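PDB 5CEG: plasmid stabilization system from Mesorhizobium opportunistum, which is probably the ParE-type toxin of a type II toxin-antitoxin system, a member of the RelE toxin family. Local coordinates for residues L86-P91 against W100-R105; E80-L85 against V106-R111; D60-G65 against G96-V101. All blocks are in the same frame, centred on the assembly; numbering follows the deposited sequence.

Interaction 1: residues L86-P91 against W100-R105; sequences LYETVP and WVEIVR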
loop_
_atom_site.group_PDB
_atom_site.type_symbol
_atom_site.label_atom_id
_atom_site.label_comp_id
_atom_site.label_asym_id
_atom_site.label_seq_id
_atom_site.Cartn_x
_atom_site.Cartn_y
_atom_site.Cartn_z
ATOM N N LEU B 86 0.236 22.858 11.118
ATOM C CA LEU B 86 1.101 22.601 12.266
ATOM C C LEU B 86 1.310 23.911 13.005
ATOM O O LEU B 86 1.696 24.898 12.392
ATOM C CB LEU B 86 2.463 22.033 11.840
ATOM C CG LEU B 86 2.458 20.747 11.016
ATOM C CD1 LEU B 86 3.894 20.373 10.651
ATOM C CD2 LEU B 86 1.779 19.643 11.815
ATOM N N TYR B 87 1.048 23.932 14.304
ATOM C CA TYR B 87 1.155 25.190 15.046
ATOM C C TYR B 87 1.544 24.943 16.494
ATOM O O TYR B 87 1.549 23.806 16.968
ATOM C CB TYR B 87 -0.173 25.962 14.983
ATOM C CG TYR B 87 -1.252 25.492 15.950
ATOM C CD1 TYR B 87 -2.155 24.484 15.599
ATOM C CD2 TYR B 87 -1.386 26.084 17.197
ATOM C CE1 TYR B 87 -3.150 24.080 16.482
ATOM C CE2 TYR B 87 -2.364 25.686 18.086
ATOM C CZ TYR B 87 -3.240 24.680 17.731
ATOM O OH TYR B 87 -4.226 24.295 18.636
ATOM N N GLU B 88 1.847 26.022 17.210
ATOM C CA GLU B 88 2.015 25.939 18.655
ATOM C C GLU B 88 1.349 27.131 19.321
ATOM O O GLU B 88 1.115 28.151 18.673
ATOM C CB GLU B 88 3.497 25.898 19.043
ATOM C CG GLU B 88 4.277 27.107 18.517
ATOM C CD GLU B 88 5.721 27.164 18.978
ATOM O OE1 GLU B 88 6.222 26.188 19.581
ATOM O OE2 GLU B 88 6.362 28.202 18.716
ATOM N N THR B 89 1.050 26.993 20.606
ATOM C CA THR B 89 0.671 28.153 21.412
ATOM C C THR B 89 1.878 28.613 22.213
ATOM O O THR B 89 2.767 27.816 22.535
ATOM C CB THR B 89 -0.486 27.865 22.396
ATOM O OG1 THR B 89 -0.040 27.008 23.448
ATOM C CG2 THR B 89 -1.693 27.241 21.684
ATOM N N VAL B 90 1.919 29.904 22.519
ATOM C CA VAL B 90 2.899 30.405 23.475
ATOM C C VAL B 90 2.157 31.234 24.520
ATOM O O VAL B 90 1.458 32.175 24.160
ATOM C CB VAL B 90 3.978 31.256 22.822
ATOM C CG1 VAL B 90 4.955 31.739 23.893
ATOM C CG2 VAL B 90 4.721 30.452 21.752
ATOM N N PRO B 91 2.285 30.872 25.806
ATOM C CA PRO B 91 3.037 29.736 26.360
ATOM C C PRO B 91 2.490 28.391 25.885
ATOM O O PRO B 91 1.330 28.310 25.476
ATOM C CB PRO B 91 2.843 29.872 27.875
ATOM C CG PRO B 91 2.313 31.268 28.090
ATOM C CD PRO B 91 1.565 31.622 26.851
ATOM N N TRP B 100 0.100 34.092 22.045
ATOM C CA TRP B 100 -0.197 33.928 20.629
ATOM C C TRP B 100 -0.186 32.497 20.170
ATOM O O TRP B 100 0.161 31.566 20.881
ATOM C CB TRP B 100 0.762 34.710 19.733
ATOM C CG TRP B 100 2.134 34.191 19.791
ATOM C CD1 TRP B 100 2.740 33.321 18.934
ATOM C CD2 TRP B 100 3.084 34.506 20.789
ATOM N NE1 TRP B 100 4.033 33.081 19.345
ATOM C CE2 TRP B 100 4.262 33.806 20.485
ATOM C CE3 TRP B 100 3.055 35.321 21.915
ATOM C CZ2 TRP B 100 5.391 33.905 21.269
ATOM C CZ3 TRP B 100 4.162 35.414 22.690
ATOM C CH2 TRP B 100 5.311 34.706 22.375
ATOM N N VAL B 101 -0.751 32.356 18.980
ATOM C CA VAL B 101 -0.718 31.101 18.240
ATOM C C VAL B 101 0.202 31.358 17.064
ATOM O O VAL B 101 0.013 32.342 16.354
ATOM C CB VAL B 101 -2.115 30.685 17.760
ATOM C CG1 VAL B 101 -2.016 29.645 16.631
ATOM C CG2 VAL B 101 -2.920 30.145 18.935
ATOM N N GLU B 102 1.213 30.509 16.865
ATOM C CA GLU B 102 2.013 30.589 15.645
ATOM C C GLU B 102 1.739 29.388 14.746
ATOM O O GLU B 102 1.984 28.256 15.152
ATOM C CB GLU B 102 3.525 30.641 15.933
ATOM C CG GLU B 102 4.334 30.648 14.604
ATOM C CD GLU B 102 5.846 30.589 14.752
ATOM O OE1 GLU B 102 6.363 30.686 15.882
ATOM O OE2 GLU B 102 6.519 30.469 13.700
ATOM N N ILE B 103 1.222 29.638 13.547
ATOM C CA ILE B 103 1.096 28.566 12.562
ATOM C C ILE B 103 2.454 28.418 11.876
ATOM O O ILE B 103 2.950 29.331 11.214
ATOM C CB ILE B 103 -0.040 28.841 11.561
ATOM C CG1 ILE B 103 -1.363 28.928 12.329
ATOM C CG2 ILE B 103 -0.090 27.745 10.499
ATOM C CD1 ILE B 103 -2.593 29.160 11.471
ATOM N N VAL B 104 3.067 27.254 12.084
ATOM C CA VAL B 104 4.442 27.038 11.640
ATOM C C VAL B 104 4.543 26.535 10.190
ATOM O O VAL B 104 5.412 26.978 9.437
ATOM C CB VAL B 104 5.140 26.070 12.612
ATOM C CG1 VAL B 104 6.576 25.777 12.160
ATOM C CG2 VAL B 104 5.149 26.675 14.020
ATOM N N ARG B 105 3.648 25.622 9.789
ATOM C CA ARG B 105 3.556 25.153 8.388
ATOM C C ARG B 105 2.111 24.867 8.019
ATOM O O ARG B 105 1.296 24.553 8.893
ATOM C CB ARG B 105 4.344 23.858 8.128
ATOM C CG ARG B 105 5.833 23.926 8.380
ATOM C CD ARG B 105 6.537 24.898 7.443
ATOM N NE ARG B 105 6.430 24.613 6.006
ATOM C CZ ARG B 105 7.404 24.084 5.269
ATOM N NH1 ARG B 105 8.550 23.716 5.835
ATOM N NH2 ARG B 105 7.236 23.940 3.959
HETATM O O HOH W 1 5.876 31.003 18.472
#
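The antiparallel hairpin of strands 83-90 and 100-108 in the ParE/RelE-type sheet pairs V90 with W100, E88 with E102 and Y87 with I103. L86 faces both V104 and R105, a classic beta bulge. Its carbonyl O takes V104 N at 2.7 Å and R105 N in a longer, weak bond. E88 and E102 exchange two backbone bonds, each 3.0 Å between N of one and O of the other.

V90 packs over one face of the indole of W100, in the conformer described here, one of two. V90 CB, displaced toward the rim, sits 3.6 Å from the centroid of the W100 six-membered ring, a CH-pi contact. V90 CG1 reaches W100 CH2 at 3.4 Å.

The side chains of E88 and E102 lie alongside each other, but their carboxylate planes are 73° apart, with E88 OE2 3.8 Å from E102 OE1. One water donates to both oxygens and accepts from W100 NE1 at 2.9 Å, in the plane of the indole. E88 OE1 is hydrogen-bonded to S74 OG. On the other face Y87 CD2 meets V101 CG1 at 3.7 Å.

E88 OE2 and E102 OE1 each form a salt bridge to a basic side chain of another protein chain. The close like charges are probably eased by the water and by that basic partnership, where this face meets the other chain.

Interaction 2: residues E80-L85 against V106-R111; sequences EAPFVL and VVDGRR. With NA (sodium ion), chain J.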
loop_
_atom_site.group_PDB
_atom_site.type_symbol
_atom_site.label_atom_id
_atom_site.label_comp_id
_atom_site.label_asym_id
_atom_site.label_seq_id
_atom_site.Cartn_x
_atom_site.Cartn_y
_atom_site.Cartn_z
ATOM N N GLU B 80 -7.437 20.552 8.064
ATOM C CA GLU B 80 -8.371 21.201 7.155
ATOM C C GLU B 80 -8.163 20.534 5.805
ATOM O O GLU B 80 -7.371 21.000 4.981
ATOM C CB GLU B 80 -8.130 22.717 7.088
ATOM C CG GLU B 80 -9.051 23.463 6.122
ATOM C CD GLU B 80 -10.514 23.267 6.451
ATOM O OE1 GLU B 80 -10.870 23.357 7.649
ATOM O OE2 GLU B 80 -11.301 23.019 5.516
ATOM N N ALA B 81 -8.854 19.414 5.597
ATOM C CA ALA B 81 -8.552 18.519 4.485
ATOM C C ALA B 81 -8.489 19.242 3.143
ATOM O O ALA B 81 -9.358 20.070 2.841
ATOM C CB ALA B 81 -9.589 17.401 4.425
ATOM N N PRO B 82 -7.472 18.933 2.329
ATOM C CA PRO B 82 -6.398 17.932 2.473
ATOM C C PRO B 82 -5.141 18.424 3.201
ATOM O O PRO B 82 -4.076 17.790 3.105
ATOM C CB PRO B 82 -6.058 17.607 1.017
ATOM C CG PRO B 82 -6.255 18.934 0.331
ATOM C CD PRO B 82 -7.457 19.550 0.988
ATOM N N PHE B 83 -5.260 19.546 3.908
ATOM C CA PHE B 83 -4.114 20.172 4.560
ATOM C C PHE B 83 -4.050 19.858 6.043
ATOM O O PHE B 83 -5.057 19.580 6.694
ATOM C CB PHE B 83 -4.145 21.697 4.363
ATOM C CG PHE B 83 -4.371 22.103 2.944
ATOM C CD1 PHE B 83 -3.361 21.962 2.007
ATOM C CD2 PHE B 83 -5.606 22.585 2.541
ATOM C CE1 PHE B 83 -3.574 22.318 0.690
ATOM C CE2 PHE B 83 -5.827 22.942 1.231
ATOM C CZ PHE B 83 -4.823 22.801 0.301
ATOM N N VAL B 84 -2.834 19.911 6.568
ATOM C CA VAL B 84 -2.593 19.785 7.986
ATOM C C VAL B 84 -1.923 21.075 8.441
ATOM O O VAL B 84 -0.878 21.451 7.901
ATOM C CB VAL B 84 -1.692 18.566 8.270
ATOM C CG1 VAL B 84 -1.227 18.567 9.685
ATOM C CG2 VAL B 84 -2.427 17.257 7.913
ATOM N N LEU B 85 -2.536 21.774 9.390
ATOM C CA LEU B 85 -1.902 22.956 9.960
ATOM C C LEU B 85 -1.050 22.517 11.136
ATOM O O LEU B 85 -1.558 21.891 12.058
ATOM C CB LEU B 85 -2.937 23.984 10.428
ATOM C CG LEU B 85 -3.903 24.657 9.449
ATOM C CD1 LEU B 85 -4.846 25.569 10.218
ATOM C CD2 LEU B 85 -3.176 25.459 8.401
ATOM N N VAL B 106 1.830 24.939 6.727
ATOM C CA VAL B 106 0.604 24.381 6.153
ATOM C C VAL B 106 1.022 23.257 5.193
ATOM O O VAL B 106 1.635 23.513 4.154
ATOM C CB VAL B 106 -0.223 25.440 5.405
ATOM C CG1 VAL B 106 -1.543 24.826 4.926
ATOM C CG2 VAL B 106 -0.492 26.655 6.311
ATOM N N VAL B 107 0.719 22.012 5.562
ATOM C CA VAL B 107 1.230 20.859 4.817
ATOM C C VAL B 107 0.126 20.193 4.002
ATOM O O VAL B 107 -0.932 19.924 4.532
ATOM C CB VAL B 107 1.836 19.829 5.767
ATOM C CG1 VAL B 107 2.424 18.655 4.978
ATOM C CG2 VAL B 107 2.920 20.479 6.644
ATOM N N ASP B 108 0.374 19.947 2.716
ATOM C CA ASP B 108 -0.587 19.223 1.886
ATOM C C ASP B 108 -0.316 17.731 2.012
ATOM O O ASP B 108 0.709 17.255 1.536
ATOM C CB ASP B 108 -0.476 19.667 0.422
ATOM C CG ASP B 108 -1.513 19.008 -0.488
ATOM O OD1 ASP B 108 -2.181 18.036 -0.083
ATOM O OD2 ASP B 108 -1.671 19.492 -1.627
ATOM N N GLY B 109 -1.234 17.001 2.640
ATOM C CA GLY B 109 -1.026 15.581 2.852
ATOM C C GLY B 109 -0.913 14.782 1.563
ATOM O O GLY B 109 -0.284 13.721 1.533
ATOM N N ARG B 110 -1.539 15.269 0.496
ATOM C CA ARG B 110 -1.451 14.580 -0.791
ATOM C C ARG B 110 -0.037 14.657 -1.361
ATOM O O ARG B 110 0.378 13.795 -2.142
ATOM C CB ARG B 110 -2.440 15.172 -1.800
ATOM C CG ARG B 110 -3.905 14.996 -1.410
ATOM C CD ARG B 110 -4.741 15.892 -2.321
ATOM N NE ARG B 110 -6.176 15.776 -2.086
ATOM C CZ ARG B 110 -7.063 16.660 -2.533
ATOM N NH1 ARG B 110 -6.651 17.721 -3.213
ATOM N NH2 ARG B 110 -8.355 16.488 -2.295
ATOM N N ARG B 111 0.698 15.698 -0.970
ATOM C CA ARG B 111 2.026 15.953 -1.513
ATOM C C ARG B 111 3.138 15.415 -0.628
ATOM O O ARG B 111 4.227 15.107 -1.119
ATOM C CB ARG B 111 2.222 17.462 -1.710
ATOM C CG ARG B 111 3.576 17.865 -2.265
ATOM C CD ARG B 111 3.731 19.371 -2.245
ATOM N NE ARG B 111 4.896 19.822 -3.005
ATOM C CZ ARG B 111 5.015 21.053 -3.491
ATOM N NH1 ARG B 111 4.037 21.929 -3.296
ATOM N NH2 ARG B 111 6.099 21.406 -4.175
HETATM NA NA NA J . -0.783 11.292 1.079
HETATM O O HOH W 2 -0.167 11.201 -1.248
HETATM O O HOH W 3 -0.754 8.829 0.690
#
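Strands 83-85 and 106-108 run antiparallel, 156° between their directions, and continue the hairpin of the ParE-type sheet. V84 and V107 form its hydrogen-bonded pair: V84 N gives to V107 O at 2.8 Å, and V107 N returns a bond to V84 O. F83 with D108 and L85 with V106 are non-hydrogen-bonded pairs. Beyond them, P82 O accepts from G109 N at 3.0 Å, which ties the first residue of helix 109-112 to the loop before strand 83-90.

D108 is the N-cap of that helix. Its CG lies anti to the backbone N (chi1 -177°), and OD1 accepts from R110 N at 2.9 Å. The donor comes from above the carboxylate plane, 43° out of it.

P82, which follows a cis peptide bond, is layered between two flat groups. Its CG stands over the centre of the F83 ring and, 3.7 Å above the plane, over the centre of the R110 guanidinium. R110 NH1 also forms a salt bridge with an acidic side chain of another protein chain. The F83 ring crosses D108 obliquely, CD1 4.0 Å from D108 CB, and stacks edge-to-face with Y47 of helix 41-60.

L85 and V106 lie alongside each other, L85 CD2 3.6 Å from V106 CG2, on the face covered by helix 23-37. At the helix start, G109 O binds a sodium ion together with the backbone O atoms of L113, L116 and the C-terminal F117 and two waters; the distance from G109 O to the sodium ion is 2.5 Å.

Interaction 3: residues D60-G65 against G96-V101; sequences DQPRMG and GPVEWV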
loop_
_atom_site.group_PDB
_atom_site.type_symbol
_atom_site.label_atom_id
_atom_site.label_comp_id
_atom_site.label_asym_id
_atom_site.label_seq_id
_atom_site.Cartn_x
_atom_site.Cartn_y
_atom_site.Cartn_z
ATOM N N ASP B 60 -9.679 32.000 18.200
ATOM C CA ASP B 60 -10.685 31.996 19.269
ATOM C C ASP B 60 -10.504 30.847 20.265
ATOM O O ASP B 60 -10.832 30.970 21.445
ATOM C CB ASP B 60 -12.096 31.904 18.680
ATOM C CG ASP B 60 -12.591 33.218 18.116
ATOM O OD1 ASP B 60 -11.925 34.254 18.316
ATOM O OD2 ASP B 60 -13.666 33.205 17.479
ATOM N N GLN B 61 -10.005 29.715 19.784
ATOM C CA GLN B 61 -9.823 28.540 20.633
ATOM C C GLN B 61 -8.458 27.941 20.354
ATOM O O GLN B 61 -8.335 26.988 19.583
ATOM C CB GLN B 61 -10.923 27.495 20.397
ATOM C CG GLN B 61 -12.313 27.915 20.909
ATOM C CD GLN B 61 -12.382 28.034 22.422
ATOM O OE1 GLN B 61 -11.513 27.542 23.147
ATOM N NE2 GLN B 61 -13.425 28.700 22.909
ATOM N N PRO B 62 -7.417 28.516 20.966
ATOM C CA PRO B 62 -6.028 28.205 20.597
ATOM C C PRO B 62 -5.584 26.769 20.863
ATOM O O PRO B 62 -4.570 26.339 20.300
ATOM C CB PRO B 62 -5.209 29.188 21.458
ATOM C CG PRO B 62 -6.136 29.669 22.514
ATOM C CD PRO B 62 -7.502 29.643 21.911
ATOM N N ARG B 63 -6.328 26.029 21.679
ATOM C CA ARG B 63 -5.941 24.657 21.971
ATOM C C ARG B 63 -6.815 23.630 21.246
ATOM O O ARG B 63 -6.911 22.479 21.670
ATOM C CB ARG B 63 -5.978 24.425 23.483
ATOM C CG ARG B 63 -5.006 25.347 24.230
ATOM C CD ARG B 63 -4.950 25.028 25.726
ATOM N NE ARG B 63 -3.935 25.811 26.434
ATOM C CZ ARG B 63 -4.165 26.966 27.057
ATOM N NH1 ARG B 63 -5.382 27.503 27.064
ATOM N NH2 ARG B 63 -3.171 27.591 27.681
ATOM N N MET B 64 -7.429 24.014 20.132
ATOM C CA MET B 64 -8.283 23.038 19.446
ATOM C C MET B 64 -7.476 21.973 18.677
ATOM O O MET B 64 -7.988 20.887 18.406
ATOM C CB MET B 64 -9.306 23.753 18.538
ATOM C CG MET B 64 -8.768 24.596 17.421
ATOM S SD MET B 64 -10.131 25.566 16.697
ATOM C CE MET B 64 -11.180 24.255 16.059
ATOM N N GLY B 65 -6.209 22.244 18.370
ATOM C CA GLY B 65 -5.374 21.262 17.702
ATOM C C GLY B 65 -4.855 20.186 18.652
ATOM O O GLY B 65 -4.542 20.458 19.811
ATOM N N GLY B 96 -4.734 28.144 30.878
ATOM C CA GLY B 96 -4.243 29.466 31.203
ATOM C C GLY B 96 -4.183 30.329 29.965
ATOM O O GLY B 96 -4.447 29.855 28.860
ATOM N N PRO B 97 -3.832 31.606 30.146
ATOM C CA PRO B 97 -3.805 32.591 29.065
ATOM C C PRO B 97 -2.815 32.223 27.969
ATOM O O PRO B 97 -1.705 31.789 28.261
ATOM C CB PRO B 97 -3.368 33.881 29.771
ATOM C CG PRO B 97 -3.638 33.644 31.217
ATOM C CD PRO B 97 -3.414 32.189 31.431
ATOM N N VAL B 98 -3.228 32.402 26.721
ATOM C CA VAL B 98 -2.338 32.215 25.579
ATOM C C VAL B 98 -2.035 33.578 24.965
ATOM O O VAL B 98 -2.953 34.373 24.729
ATOM C CB VAL B 98 -2.974 31.278 24.526
ATOM C CG1 VAL B 98 -2.117 31.220 23.251
ATOM C CG2 VAL B 98 -3.193 29.890 25.118
ATOM N N GLU B 99 -0.763 33.876 24.722
ATOM C CA GLU B 99 -0.421 35.192 24.174
ATOM C C GLU B 99 -0.411 35.171 22.643
ATOM O O GLU B 99 -0.883 36.115 22.003
ATOM C CB GLU B 99 0.926 35.686 24.712
ATOM C CG GLU B 99 1.377 36.975 24.047
ATOM C CD GLU B 99 1.990 37.995 24.981
ATOM O OE1 GLU B 99 1.882 37.828 26.208
ATOM O OE2 GLU B 99 2.586 38.974 24.473
ATOM N N TRP B 100 0.100 34.092 22.045
ATOM C CA TRP B 100 -0.197 33.928 20.629
ATOM C C TRP B 100 -0.186 32.497 20.170
ATOM O O TRP B 100 0.161 31.566 20.881
ATOM C CB TRP B 100 0.762 34.710 19.733
ATOM C CG TRP B 100 2.134 34.191 19.791
ATOM C CD1 TRP B 100 2.740 33.321 18.934
ATOM C CD2 TRP B 100 3.084 34.506 20.789
ATOM N NE1 TRP B 100 4.033 33.081 19.345
ATOM C CE2 TRP B 100 4.262 33.806 20.485
ATOM C CE3 TRP B 100 3.055 35.321 21.915
ATOM C CZ2 TRP B 100 5.391 33.905 21.269
ATOM C CZ3 TRP B 100 4.162 35.414 22.690
ATOM C CH2 TRP B 100 5.311 34.706 22.375
ATOM N N VAL B 101 -0.751 32.356 18.980
ATOM C CA VAL B 101 -0.718 31.101 18.240
ATOM C C VAL B 101 0.202 31.358 17.064
ATOM O O VAL B 101 0.013 32.342 16.354
ATOM C CB VAL B 101 -2.115 30.685 17.760
ATOM C CG1 VAL B 101 -2.016 29.645 16.631
ATOM C CG2 VAL B 101 -2.920 30.145 18.935
#
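P62 and R63 bring the loop after helix 41-60 against the tip of the hairpin, where residues 96-99 lead into strand 100-108 of the ParE-type sheet. The loop opens with a type I beta turn from Q61 to M64, closed by a bond of 3.2 Å from M64 N to Q61 O.

P62, second in the turn, points its ring at two valines. P62 CB rests against V101 CG2 at 3.5 Å, and P62 CG meets V98 CG2 at 3.9 Å. P62 and V98 pass alongside each other, running opposite ways. The carbonyl O of P62 bonds to Y87 OH in strand 83-90, which also bonds to the N of G65, just before strand 66-67.

R63 comes next. Its backbone O is bonded to Q57 NE2 of a second subunit, another copy of this protein. Its side chain, extended from CG to NE, runs across the surface to the tip. V98 CG2 lies over one face of the guanidinium, 3.3 Å above the plane and displaced toward the rim. It is 3.4 Å from R63 NH2. R63 NE is hydrogen-bonded to T93 O, so the hairpin loop is gripped at two carbonyls.

At the end of the arginine both terminal nitrogens hold one atom. G96 O lies in the guanidinium plane, 3.1 Å from R63 NH1, which comes in the carbonyl plane, and 2.9 Å from R63 NH2, which stands above it.

In the fold
Interactions 1 and 2 hold the same two strands, 83-90 and 100-108, on opposite sides of the chain's centre. Both are buried. They meet where L86 packs on V107, and interaction 1 is nested inside the chain loop closed by interaction 2. All three contacts border other chains; in interaction 1, which adds charged and aromatic groups to its backbone ladder, the paired glutamates face one. Interaction 2 is more apolar until the sheet ends in a capped helix and a sodium site. Interaction 3 lies at the surface and joins a loop to the hairpin tip through a single arginine and apolar packing. It shares W100 and V101 with interaction 1, and Y87 bridges the two.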